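Proteasome assembly chaperone family protein (Pyrococcus furiosus, PDB 3VR0) is an archaeal relative of proteasome assembly chaperones that acts as a proteasome activator. Local coordinates at residues 36-40 and 105-110; 86-90 and 126-130; 99-103 and 133-137. All coordinates share one frame; numbering follows the deposited sequence.

Overall arrangement
Contacts 1 and 3 share strand 102-107 in the mixed sheet of this PAC2-family alpha/beta fold; contact 2 joins its sheet neighbour 87-92 to helix 116-131, the crossover helix that follows strand 102-107 in the chain. Contact 1, nearest the centre of the chain yet only partly buried, joins that strand to its parallel neighbour 34-37 and to the loops beyond both; its chemistry is mostly hydrogen bonding. Contact 2, wholly buried, relies on aromatic and aliphatic packing. Contact 3, about 17 Å from contact 1 (centre to centre), ties the start of strand 102-107 to the loop after the helix and the first residue of strand 137-145; an apolar inner half gives way to ion pairing beside exposed Arg136. Ile103 links contact 3 to both others.

Contact 1 (36-40 and 105-110); sequences IEGLP and VTGDTQ
Glu37 and Val105 form a parallel beta bridge between central strands 34-37 and 102-107 of the mixed sheet in this alpha/beta fold, and the chain beyond each strand continues the association as a loop. The backbone ladder is short: Val105 N donates to Ile36 O (2.9 Å), and Val105 O accepts Gly38 N (3.1 Å). Side-chain hydrogen bonds then take over. Thr106 OG1 donates to Gly38 O at 2.7 Å, using the branch that lies anti to its own backbone N. Further on, Gln110 reaches back along an extended chain and its NE2 meets Pro40 O at 2.8 Å, with that oxygen near the amide plane; the other end, OE1, is held by Ala192 N, so both amide atoms are fixed. Within 36-40, a sharp bend at chi2 (-87°) folds the Glu37 carboxylate over its own turn, where OE2 accepts Leu39 N at 2.8 Å from above the carboxylate plane. Apolar contacts fill in between. Glu37 CB lies 3.9 Å from Val105 CG1, on the face where Glu37 also meets helix 192-202. Leu39 lays its CD2 branch against the backbone of Thr106 and Gly107, while the proline ring of Pro40 presses on the turn, with CG 3.3 Å from Gly107 O.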
ATOM      1  N   ILE C  36     -26.473  -1.151 -14.403  1.00 21.70           N
ATOM      2  CA  ILE C  36     -25.843  -2.309 -14.945  1.00 21.20           C
ATOM      3  C   ILE C  36     -24.325  -2.133 -15.044  1.00 22.12           C
ATOM      4  O   ILE C  36     -23.856  -1.121 -15.598  1.00 21.50           O
ATOM      5  CB  ILE C  36     -26.362  -2.620 -16.362  1.00 22.95           C
ATOM      6  CG1 ILE C  36     -27.886  -2.791 -16.341  1.00 23.20           C
ATOM      7  CG2 ILE C  36     -25.745  -3.961 -16.904  1.00 20.99           C
ATOM      8  CD1 ILE C  36     -28.431  -3.090 -17.706  1.00 27.31           C
ATOM      9  N   GLU C  37     -23.567  -3.131 -14.534  1.00 21.92           N
ATOM     10  CA  GLU C  37     -22.080  -3.032 -14.488  1.00 22.45           C
ATOM     11  C   GLU C  37     -21.381  -4.061 -15.373  1.00 22.19           C
ATOM     12  O   GLU C  37     -21.613  -5.267 -15.241  1.00 23.15           O
ATOM     13  CB  GLU C  37     -21.548  -3.119 -13.058  1.00 21.71           C
ATOM     14  CG  GLU C  37     -19.993  -3.189 -12.981  1.00 23.76           C
ATOM     15  CD  GLU C  37     -19.462  -4.612 -13.081  1.00 27.44           C
ATOM     16  OE1 GLU C  37     -20.197  -5.527 -12.703  1.00 30.37           O
ATOM     17  OE2 GLU C  37     -18.345  -4.851 -13.595  1.00 31.72           O
ATOM     18  N   GLY C  38     -20.549  -3.567 -16.270  1.00 22.54           N
ATOM     19  CA  GLY C  38     -19.689  -4.403 -17.108  1.00 23.43           C
ATOM     20  C   GLY C  38     -18.292  -3.803 -17.218  1.00 24.28           C
ATOM     21  O   GLY C  38     -17.876  -3.318 -18.269  1.00 24.32           O
ATOM     22  N   LEU C  39     -17.563  -3.837 -16.109  1.00 24.58           N
ATOM     23  CA  LEU C  39     -16.186  -3.382 -16.074  1.00 25.11           C
ATOM     24  C   LEU C  39     -15.232  -4.537 -16.504  1.00 26.34           C
ATOM     25  O   LEU C  39     -15.658  -5.678 -16.559  1.00 26.05           O
ATOM     26  CB  LEU C  39     -15.894  -2.923 -14.662  1.00 24.59           C
ATOM     27  CG  LEU C  39     -16.631  -1.599 -14.355  1.00 23.12           C
ATOM     28  CD1 LEU C  39     -16.664  -1.344 -12.867  1.00 21.86           C
ATOM     29  CD2 LEU C  39     -15.949  -0.449 -15.083  1.00 18.20           C
ATOM     30  N   PRO C  40     -13.946  -4.238 -16.791  1.00 27.46           N
ATOM     31  CA  PRO C  40     -13.034  -5.340 -17.151  1.00 28.42           C
ATOM     32  C   PRO C  40     -12.894  -6.334 -16.040  1.00 28.88           C
ATOM     33  O   PRO C  40     -12.958  -5.965 -14.881  1.00 29.20           O
ATOM     34  CB  PRO C  40     -11.711  -4.637 -17.417  1.00 28.44           C
ATOM     35  CG  PRO C  40     -12.134  -3.282 -17.842  1.00 28.68           C
ATOM     36  CD  PRO C  40     -13.276  -2.941 -16.937  1.00 26.59           C
ATOM     37  N   VAL C 105     -22.406   1.163 -16.644  1.00 19.51           N
ATOM     38  CA  VAL C 105     -21.026   1.621 -16.492  1.00 19.72           C
ATOM     39  C   VAL C 105     -20.111   0.596 -17.141  1.00 21.11           C
ATOM     40  O   VAL C 105     -20.335  -0.604 -17.015  1.00 21.77           O
ATOM     41  CB  VAL C 105     -20.613   1.829 -14.991  1.00 19.80           C
ATOM     42  CG1 VAL C 105     -20.686   0.515 -14.174  1.00 18.08           C
ATOM     43  CG2 VAL C 105     -19.224   2.435 -14.878  1.00 19.96           C
ATOM     44  N   THR C 106     -19.104   1.089 -17.836  1.00 22.55           N
ATOM     45  CA  THR C 106     -17.980   0.287 -18.292  1.00 24.71           C
ATOM     46  C   THR C 106     -16.710   1.154 -18.204  1.00 24.23           C
ATOM     47  O   THR C 106     -16.737   2.262 -17.686  1.00 23.95           O
ATOM     48  CB  THR C 106     -18.226  -0.298 -19.736  1.00 25.98           C
ATOM     49  OG1 THR C 106     -17.246  -1.300 -20.027  1.00 31.90           O
ATOM     50  CG2 THR C 106     -18.173   0.765 -20.856  1.00 26.02           C
ATOM     51  N   GLY C 107     -15.593   0.677 -18.713  1.00 24.41           N
ATOM     52  CA  GLY C 107     -14.388   1.477 -18.654  1.00 23.97           C
ATOM     53  C   GLY C 107     -13.110   0.723 -18.918  1.00 24.80           C
ATOM     54  O   GLY C 107     -13.123  -0.461 -19.289  1.00 24.36           O
ATOM     55  N   ASP C 108     -11.996   1.435 -18.800  1.00 24.72           N
ATOM     56  CA  ASP C 108     -10.696   0.863 -19.072  1.00 25.35           C
ATOM     57  C   ASP C 108     -10.266  -0.222 -18.039  1.00 25.99           C
ATOM     58  O   ASP C 108      -9.526  -1.137 -18.384  1.00 26.61           O
ATOM     59  CB  ASP C 108      -9.635   1.963 -19.048  1.00 25.19           C
ATOM     60  CG  ASP C 108      -9.887   3.069 -20.067  1.00 26.63           C
ATOM     61  OD1 ASP C 108     -10.082   2.771 -21.255  1.00 28.80           O
ATOM     62  OD2 ASP C 108      -9.832   4.253 -19.689  1.00 29.76           O
ATOM     63  N   THR C 109     -10.673  -0.109 -16.779  1.00 24.53           N
ATOM     64  CA  THR C 109      -9.949  -0.837 -15.750  1.00 24.99           C
ATOM     65  C   THR C 109     -10.735  -0.815 -14.491  1.00 25.36           C
ATOM     66  O   THR C 109     -11.720  -0.050 -14.356  1.00 25.90           O
ATOM     67  CB  THR C 109      -8.540  -0.152 -15.404  1.00 26.65           C
ATOM     68  OG1 THR C 109      -7.786  -0.984 -14.500  1.00 28.14           O
ATOM     69  CG2 THR C 109      -8.710   1.233 -14.745  1.00 21.80           C
ATOM     70  N   GLN C 110     -10.315  -1.668 -13.569  1.00 24.09           N
ATOM     71  CA  GLN C 110     -10.732  -1.561 -12.192  1.00 24.19           C
ATOM     72  C   GLN C 110      -9.464  -1.191 -11.439  1.00 23.29           C
ATOM     73  O   GLN C 110      -8.371  -1.173 -12.012  1.00 22.53           O
ATOM     74  CB  GLN C 110     -11.305  -2.890 -11.675  1.00 24.47           C
ATOM     75  CG  GLN C 110     -12.556  -3.379 -12.419  1.00 25.50           C
ATOM     76  CD  GLN C 110     -13.403  -4.374 -11.613  1.00 26.01           C
ATOM     77  OE1 GLN C 110     -13.614  -4.220 -10.408  1.00 23.33           O
ATOM     78  NE2 GLN C 110     -13.912  -5.395 -12.296  1.00 25.79           N
TER

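Contact 2 (86-90 and 126-130); sequences KNEFY and MLDFV
Phe89 and Phe129 form a T-shaped pair where helix 116-131 packs on strand 87-92, a helix-on-sheet interface of this alpha/beta fold; strand and helix segments run nearly parallel, 21° apart. Phe129 supplies the edge: its CD2 and CE2 side stands over one face of the Phe89 ring, CD2 close to the ring centre. The planes meet at 69° and the centroids are 5.1 Å apart. Phe129 gets there because its CG is anti to the backbone N (chi1 177°), which swings the ring off the helix toward the strand. The same ring meets Phe133 edge-to-face and rests on Ala63 of strand 60-66 and on Ile22 and Val24 of strand 21-24, joining the aromatic pair to an aliphatic patch. Met126 addresses Phe89 differently, bringing CG to the ring edge, 3.8 Å from CZ, before its extended chain runs on toward Asn87. Val130, one turn along the helix from Met126, approaches the ring obliquely, with CG2 4.4 Å from Phe89 CE1. The Asn87 side chain crosses that of Met126 at about a right angle and is anchored by ND2 to Thr109 O. The modelled separation of Asn87 OD1 and Met126 CE, 2.9 Å, is short enough to be doubtful.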
ATOM      1  N   LYS C  86     -10.231   5.524 -16.984  1.00 22.08           N
ATOM      2  CA  LYS C  86     -11.519   6.055 -16.589  1.00 23.05           C
ATOM      3  C   LYS C  86     -12.589   4.990 -16.713  1.00 22.96           C
ATOM      4  O   LYS C  86     -12.360   3.919 -17.325  1.00 23.22           O
ATOM      5  CB  LYS C  86     -11.855   7.287 -17.481  1.00 23.08           C
ATOM      6  CG  LYS C  86     -12.214   6.888 -18.959  1.00 25.05           C
ATOM      7  CD  LYS C  86     -12.297   8.121 -19.914  1.00 29.24           C
ATOM      8  CE  LYS C  86     -12.787   7.665 -21.290  1.00 32.17           C
ATOM      9  NZ  LYS C  86     -12.848   8.813 -22.237  1.00 37.40           N
ATOM     10  N   ASN C  87     -13.721   5.241 -16.069  1.00 22.24           N
ATOM     11  CA  ASN C  87     -14.936   4.481 -16.331  1.00 23.03           C
ATOM     12  C   ASN C  87     -15.937   5.478 -16.954  1.00 23.68           C
ATOM     13  O   ASN C  87     -15.789   6.719 -16.781  1.00 22.93           O
ATOM     14  CB  ASN C  87     -15.522   3.883 -15.048  1.00 21.77           C
ATOM     15  CG  ASN C  87     -14.566   2.892 -14.356  1.00 24.28           C
ATOM     16  OD1 ASN C  87     -14.786   2.559 -13.192  1.00 24.04           O
ATOM     17  ND2 ASN C  87     -13.505   2.423 -15.072  1.00 19.65           N
ATOM     18  N   GLU C  88     -16.944   4.946 -17.642  1.00 23.09           N
ATOM     19  CA  GLU C  88     -17.894   5.778 -18.359  1.00 24.32           C
ATOM     20  C   GLU C  88     -19.254   5.319 -17.982  1.00 23.13           C
ATOM     21  O   GLU C  88     -19.473   4.109 -17.876  1.00 23.63           O
ATOM     22  CB  GLU C  88     -17.725   5.606 -19.865  1.00 25.41           C
ATOM     23  CG  GLU C  88     -16.388   6.090 -20.410  1.00 32.11           C
ATOM     24  CD  GLU C  88     -16.240   5.840 -21.931  1.00 45.63           C
ATOM     25  OE1 GLU C  88     -16.730   4.788 -22.462  1.00 49.87           O
ATOM     26  OE2 GLU C  88     -15.633   6.710 -22.609  1.00 50.19           O
ATOM     27  N   PHE C  89     -20.165   6.265 -17.758  1.00 20.96           N
ATOM     28  CA  PHE C  89     -21.551   5.932 -17.514  1.00 20.51           C
ATOM     29  C   PHE C  89     -22.389   6.332 -18.739  1.00 21.53           C
ATOM     30  O   PHE C  89     -22.237   7.451 -19.257  1.00 21.04           O
ATOM     31  CB  PHE C  89     -22.093   6.680 -16.296  1.00 19.80           C
ATOM     32  CG  PHE C  89     -21.467   6.289 -15.001  1.00 17.56           C
ATOM     33  CD1 PHE C  89     -22.114   5.367 -14.134  1.00 18.74           C
ATOM     34  CD2 PHE C  89     -20.277   6.872 -14.594  1.00 19.00           C
ATOM     35  CE1 PHE C  89     -21.548   5.036 -12.891  1.00 21.87           C
ATOM     36  CE2 PHE C  89     -19.684   6.521 -13.332  1.00 19.38           C
ATOM     37  CZ  PHE C  89     -20.314   5.627 -12.498  1.00 19.17           C
ATOM     38  N   TYR C  90     -23.261   5.415 -19.182  1.00 21.83           N
ATOM     39  CA  TYR C  90     -24.188   5.640 -20.297  1.00 23.18           C
ATOM     40  C   TYR C  90     -25.597   5.491 -19.769  1.00 23.90           C
ATOM     41  O   TYR C  90     -25.835   4.708 -18.835  1.00 24.96           O
ATOM     42  CB  TYR C  90     -23.985   4.590 -21.408  1.00 24.31           C
ATOM     43  CG  TYR C  90     -22.680   4.750 -22.141  1.00 24.79           C
ATOM     44  CD1 TYR C  90     -22.628   5.323 -23.396  1.00 27.45           C
ATOM     45  CD2 TYR C  90     -21.492   4.345 -21.553  1.00 26.94           C
ATOM     46  CE1 TYR C  90     -21.405   5.486 -24.052  1.00 31.76           C
ATOM     47  CE2 TYR C  90     -20.286   4.492 -22.189  1.00 29.25           C
ATOM     48  CZ  TYR C  90     -20.242   5.066 -23.423  1.00 32.39           C
ATOM     49  OH  TYR C  90     -19.016   5.196 -24.024  1.00 38.20           O
ATOM     50  N   MET C 126     -19.413   5.294  -7.196  1.00 18.92           N
ATOM     51  CA  MET C 126     -20.405   4.848  -8.216  1.00 20.35           C
ATOM     52  C   MET C 126     -21.788   4.733  -7.616  1.00 20.56           C
ATOM     53  O   MET C 126     -22.758   5.154  -8.261  1.00 20.71           O
ATOM     54  CB  MET C 126     -20.064   3.520  -8.844  1.00 18.12           C
ATOM     55  CG  MET C 126     -18.821   3.558  -9.659  1.00 20.77           C
ATOM     56  SD  MET C 126     -18.552   1.963 -10.486  1.00 25.56           S
ATOM     57  CE  MET C 126     -17.115   2.498 -11.419  1.00 22.00           C
ATOM     58  N   LEU C 127     -21.885   4.143  -6.415  1.00 20.34           N
ATOM     59  CA  LEU C 127     -23.194   4.024  -5.798  1.00 22.30           C
ATOM     60  C   LEU C 127     -23.770   5.392  -5.413  1.00 22.21           C
ATOM     61  O   LEU C 127     -24.971   5.553  -5.564  1.00 21.86           O
ATOM     62  CB  LEU C 127     -23.255   3.052  -4.604  1.00 21.78           C
ATOM     63  CG  LEU C 127     -22.938   1.610  -5.066  1.00 26.30           C
ATOM     64  CD1 LEU C 127     -22.547   0.755  -3.919  1.00 23.84           C
ATOM     65  CD2 LEU C 127     -24.063   0.950  -5.876  1.00 24.95           C
ATOM     66  N   ASP C 128     -22.953   6.333  -4.898  1.00 21.50           N
ATOM     67  CA  ASP C 128     -23.488   7.651  -4.496  1.00 23.16           C
ATOM     68  C   ASP C 128     -24.067   8.347  -5.738  1.00 22.47           C
ATOM     69  O   ASP C 128     -25.054   9.049  -5.667  1.00 22.45           O
ATOM     70  CB  ASP C 128     -22.423   8.607  -3.893  1.00 23.16           C
ATOM     71  CG  ASP C 128     -21.810   8.101  -2.554  1.00 27.47           C
ATOM     72  OD1 ASP C 128     -22.392   7.239  -1.849  1.00 26.66           O
ATOM     73  OD2 ASP C 128     -20.714   8.579  -2.217  1.00 29.83           O
ATOM     74  N   PHE C 129     -23.388   8.200  -6.845  1.00 21.76           N
ATOM     75  CA  PHE C 129     -23.776   8.889  -8.047  1.00 23.35           C
ATOM     76  C   PHE C 129     -25.128   8.338  -8.592  1.00 24.25           C
ATOM     77  O   PHE C 129     -26.037   9.081  -8.886  1.00 24.56           O
ATOM     78  CB  PHE C 129     -22.657   8.747  -9.069  1.00 22.41           C
ATOM     79  CG  PHE C 129     -22.979   9.358 -10.402  1.00 24.11           C
ATOM     80  CD1 PHE C 129     -23.350  10.723 -10.501  1.00 22.73           C
ATOM     81  CD2 PHE C 129     -22.976   8.574 -11.547  1.00 20.17           C
ATOM     82  CE1 PHE C 129     -23.661  11.291 -11.757  1.00 26.84           C
ATOM     83  CE2 PHE C 129     -23.274   9.143 -12.822  1.00 24.54           C
ATOM     84  CZ  PHE C 129     -23.628  10.494 -12.923  1.00 23.00           C
ATOM     85  N   VAL C 130     -25.236   7.018  -8.669  1.00 23.14           N
ATOM     86  CA  VAL C 130     -26.372   6.345  -9.254  1.00 23.45           C
ATOM     87  C   VAL C 130     -27.656   6.510  -8.384  1.00 24.01           C
ATOM     88  O   VAL C 130     -28.775   6.624  -8.911  1.00 24.10           O
ATOM     89  CB  VAL C 130     -25.851   4.930  -9.562  1.00 23.94           C
ATOM     90  CG1 VAL C 130     -26.444   3.812  -8.767  1.00 23.50           C
ATOM     91  CG2 VAL C 130     -25.464   4.706 -11.017  1.00 24.35           C
TER

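Contact 3 (99-103 and 133-137); sequences HRDLI and FGTRE
A beta-alpha-beta crossover carries the chain from strand 102-107 through helix 116-131 to parallel strand 137-145, and here Arg100, just before the first strand, and Ile103 within it meet Thr135 of the loop and Glu137, the first residue of the second strand. Strand 34-37 lies between the two crossover strands in the sheet, with Arg100 touching its Ile34 and Thr135 its Phe35. On the inner half, Ile103 points toward the loop and extends its CG1 branch, anti to the carbonyl carbon, so that CD1 ends 3.9 Å from Thr135 OG1 and 4.3 Å from Phe133 CD2. The threonine hydroxyl is engaged with Val130 O of the helix, and the Phe133 ring stacks edge-to-face with Phe129, so the methyl group of Ile103 rests on parts that are themselves tied to the helix end. The outer half is ionic. Arg100, bent at chi2 (-87°) and again at chi3, turns its guanidinium toward Glu137, whose extended side chain runs at about a right angle to that of Arg100. Arg100 NH1 donates to Glu137 OE1 at 3.0 Å (147° at the hydrogen), meeting the syn side of the carboxylate, while NH2 adds a weak bond to the same oxygen. The two flat groups are inclined by 53°, and each has a second anchor: Arg100 NE on Asp32 O and Glu137 OE2 on Tyr168 OH. The Arg136 side chain crosses that of Arg100 at about a right angle, its guanidinium approaching obliquely. The carboxylates of Asp32, paired with Arg136, and Glu137, paired with Arg100, probably offset the like charges of Arg136 NH2 and Arg100 NH2, 3.7 Å apart.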
ATOM      1  N   HIS C  99     -40.698  -0.925 -19.599  1.00 41.73           N
ATOM      2  CA  HIS C  99     -39.257  -1.185 -19.539  1.00 39.15           C
ATOM      3  C   HIS C  99     -38.595  -0.158 -18.667  1.00 36.79           C
ATOM      4  O   HIS C  99     -39.006   1.006 -18.639  1.00 36.38           O
ATOM      5  CB  HIS C  99     -38.660  -1.206 -20.928  1.00 39.88           C
ATOM      6  CG  HIS C  99     -39.243  -2.282 -21.787  1.00 44.10           C
ATOM      7  ND1 HIS C  99     -40.520  -2.205 -22.305  1.00 47.05           N
ATOM      8  CD2 HIS C  99     -38.758  -3.490 -22.160  1.00 46.55           C
ATOM      9  CE1 HIS C  99     -40.779  -3.301 -22.991  1.00 47.73           C
ATOM     10  NE2 HIS C  99     -39.730  -4.099 -22.917  1.00 47.99           N
ATOM     11  N   ARG C 100     -37.589  -0.584 -17.912  1.00 33.91           N
ATOM     12  CA  ARG C 100     -36.941   0.332 -16.957  1.00 30.56           C
ATOM     13  C   ARG C 100     -35.921   1.147 -17.709  1.00 27.85           C
ATOM     14  O   ARG C 100     -35.375   0.682 -18.690  1.00 27.36           O
ATOM     15  CB  ARG C 100     -36.324  -0.429 -15.770  1.00 31.74           C
ATOM     16  CG  ARG C 100     -37.377  -1.160 -14.903  1.00 30.69           C
ATOM     17  CD  ARG C 100     -37.962  -0.292 -13.825  1.00 33.01           C
ATOM     18  NE  ARG C 100     -36.986  -0.026 -12.766  1.00 35.66           N
ATOM     19  CZ  ARG C 100     -36.610  -0.900 -11.825  1.00 35.19           C
ATOM     20  NH1 ARG C 100     -37.119  -2.140 -11.757  1.00 32.18           N
ATOM     21  NH2 ARG C 100     -35.718  -0.527 -10.925  1.00 33.74           N
ATOM     22  N   ASP C 101     -35.761   2.398 -17.326  1.00 24.64           N
ATOM     23  CA  ASP C 101     -34.562   3.148 -17.663  1.00 23.39           C
ATOM     24  C   ASP C 101     -33.258   2.417 -17.142  1.00 23.25           C
ATOM     25  O   ASP C 101     -33.307   1.687 -16.109  1.00 19.68           O
ATOM     26  CB  ASP C 101     -34.638   4.502 -16.974  1.00 22.88           C
ATOM     27  CG  ASP C 101     -35.808   5.394 -17.494  1.00 25.07           C
ATOM     28  OD1 ASP C 101     -36.355   5.145 -18.605  1.00 27.51           O
ATOM     29  OD2 ASP C 101     -36.178   6.319 -16.752  1.00 24.81           O
ATOM     30  N   LEU C 102     -32.125   2.667 -17.832  1.00 21.83           N
ATOM     31  CA  LEU C 102     -30.838   2.049 -17.485  1.00 22.59           C
ATOM     32  C   LEU C 102     -29.752   3.071 -17.287  1.00 23.28           C
ATOM     33  O   LEU C 102     -29.721   4.094 -17.989  1.00 24.11           O
ATOM     34  CB  LEU C 102     -30.360   1.041 -18.539  1.00 21.04           C
ATOM     35  CG  LEU C 102     -31.444  -0.020 -18.858  1.00 23.32           C
ATOM     36  CD1 LEU C 102     -31.057  -0.888 -20.038  1.00 23.05           C
ATOM     37  CD2 LEU C 102     -31.776  -0.855 -17.596  1.00 22.82           C
ATOM     38  N   ILE C 103     -28.861   2.761 -16.331  1.00 22.41           N
ATOM     39  CA  ILE C 103     -27.500   3.310 -16.300  1.00 21.38           C
ATOM     40  C   ILE C 103     -26.528   2.123 -16.451  1.00 21.57           C
ATOM     41  O   ILE C 103     -26.648   1.094 -15.730  1.00 21.46           O
ATOM     42  CB  ILE C 103     -27.214   4.032 -14.944  1.00 21.85           C
ATOM     43  CG1 ILE C 103     -28.242   5.142 -14.702  1.00 20.04           C
ATOM     44  CG2 ILE C 103     -25.697   4.568 -14.858  1.00 17.51           C
ATOM     45  CD1 ILE C 103     -28.087   5.843 -13.370  1.00 18.04           C
ATOM     46  N   PHE C 133     -30.094   9.392  -8.953  1.00 26.44           N
ATOM     47  CA  PHE C 133     -31.142   9.222  -9.979  1.00 25.95           C
ATOM     48  C   PHE C 133     -32.239   8.299  -9.523  1.00 25.64           C
ATOM     49  O   PHE C 133     -33.070   7.872 -10.305  1.00 26.07           O
ATOM     50  CB  PHE C 133     -30.519   8.781 -11.309  1.00 24.74           C
ATOM     51  CG  PHE C 133     -29.568   9.784 -11.830  1.00 27.38           C
ATOM     52  CD1 PHE C 133     -30.032  10.881 -12.578  1.00 27.34           C
ATOM     53  CD2 PHE C 133     -28.209   9.732 -11.463  1.00 26.33           C
ATOM     54  CE1 PHE C 133     -29.119  11.892 -12.990  1.00 24.87           C
ATOM     55  CE2 PHE C 133     -27.307  10.695 -11.887  1.00 25.65           C
ATOM     56  CZ  PHE C 133     -27.764  11.780 -12.648  1.00 28.18           C
ATOM     57  N   GLY C 134     -32.228   7.978  -8.235  1.00 25.16           N
ATOM     58  CA  GLY C 134     -33.215   7.086  -7.682  1.00 23.37           C
ATOM     59  C   GLY C 134     -32.923   5.605  -7.885  1.00 22.97           C
ATOM     60  O   GLY C 134     -33.817   4.809  -7.681  1.00 24.48           O
ATOM     61  N   THR C 135     -31.727   5.215  -8.331  1.00 21.76           N
ATOM     62  CA  THR C 135     -31.373   3.783  -8.504  1.00 21.49           C
ATOM     63  C   THR C 135     -31.462   2.977  -7.211  1.00 22.33           C
ATOM     64  O   THR C 135     -30.947   3.414  -6.161  1.00 21.55           O
ATOM     65  CB  THR C 135     -29.949   3.615  -9.006  1.00 22.30           C
ATOM     66  OG1 THR C 135     -29.766   4.456 -10.144  1.00 21.54           O
ATOM     67  CG2 THR C 135     -29.652   2.135  -9.381  1.00 18.72           C
ATOM     68  N   ARG C 136     -32.142   1.831  -7.292  1.00 22.14           N
ATOM     69  CA  ARG C 136     -32.290   0.912  -6.154  1.00 22.96           C
ATOM     70  C   ARG C 136     -31.715  -0.426  -6.530  1.00 22.29           C
ATOM     71  O   ARG C 136     -31.300  -1.173  -5.673  1.00 22.11           O
ATOM     72  CB  ARG C 136     -33.786   0.706  -5.772  1.00 23.89           C
ATOM     73  CG  ARG C 136     -34.525   2.031  -5.329  1.00 27.18           C
ATOM     74  CD  ARG C 136     -36.078   1.852  -5.249  1.00 29.78           C
ATOM     75  NE  ARG C 136     -36.601   1.319  -6.524  1.00 29.99           N
ATOM     76  CZ  ARG C 136     -37.308   0.193  -6.637  1.00 31.45           C
ATOM     77  NH1 ARG C 136     -37.648  -0.493  -5.528  1.00 30.80           N
ATOM     78  NH2 ARG C 136     -37.688  -0.231  -7.848  1.00 27.72           N
ATOM     79  N   GLU C 137     -31.725  -0.728  -7.830  1.00 22.52           N
ATOM     80  CA  GLU C 137     -31.595  -2.083  -8.313  1.00 22.23           C
ATOM     81  C   GLU C 137     -30.361  -2.170  -9.213  1.00 21.45           C
ATOM     82  O   GLU C 137     -30.140  -1.293 -10.058  1.00 21.65           O
ATOM     83  CB  GLU C 137     -32.838  -2.498  -9.125  1.00 22.04           C
ATOM     84  CG  GLU C 137     -32.865  -4.027  -9.403  1.00 24.49           C
ATOM     85  CD  GLU C 137     -34.178  -4.524 -10.096  1.00 26.89           C
ATOM     86  OE1 GLU C 137     -35.159  -3.766 -10.102  1.00 28.35           O
ATOM     87  OE2 GLU C 137     -34.184  -5.644 -10.670  1.00 28.54           O
TER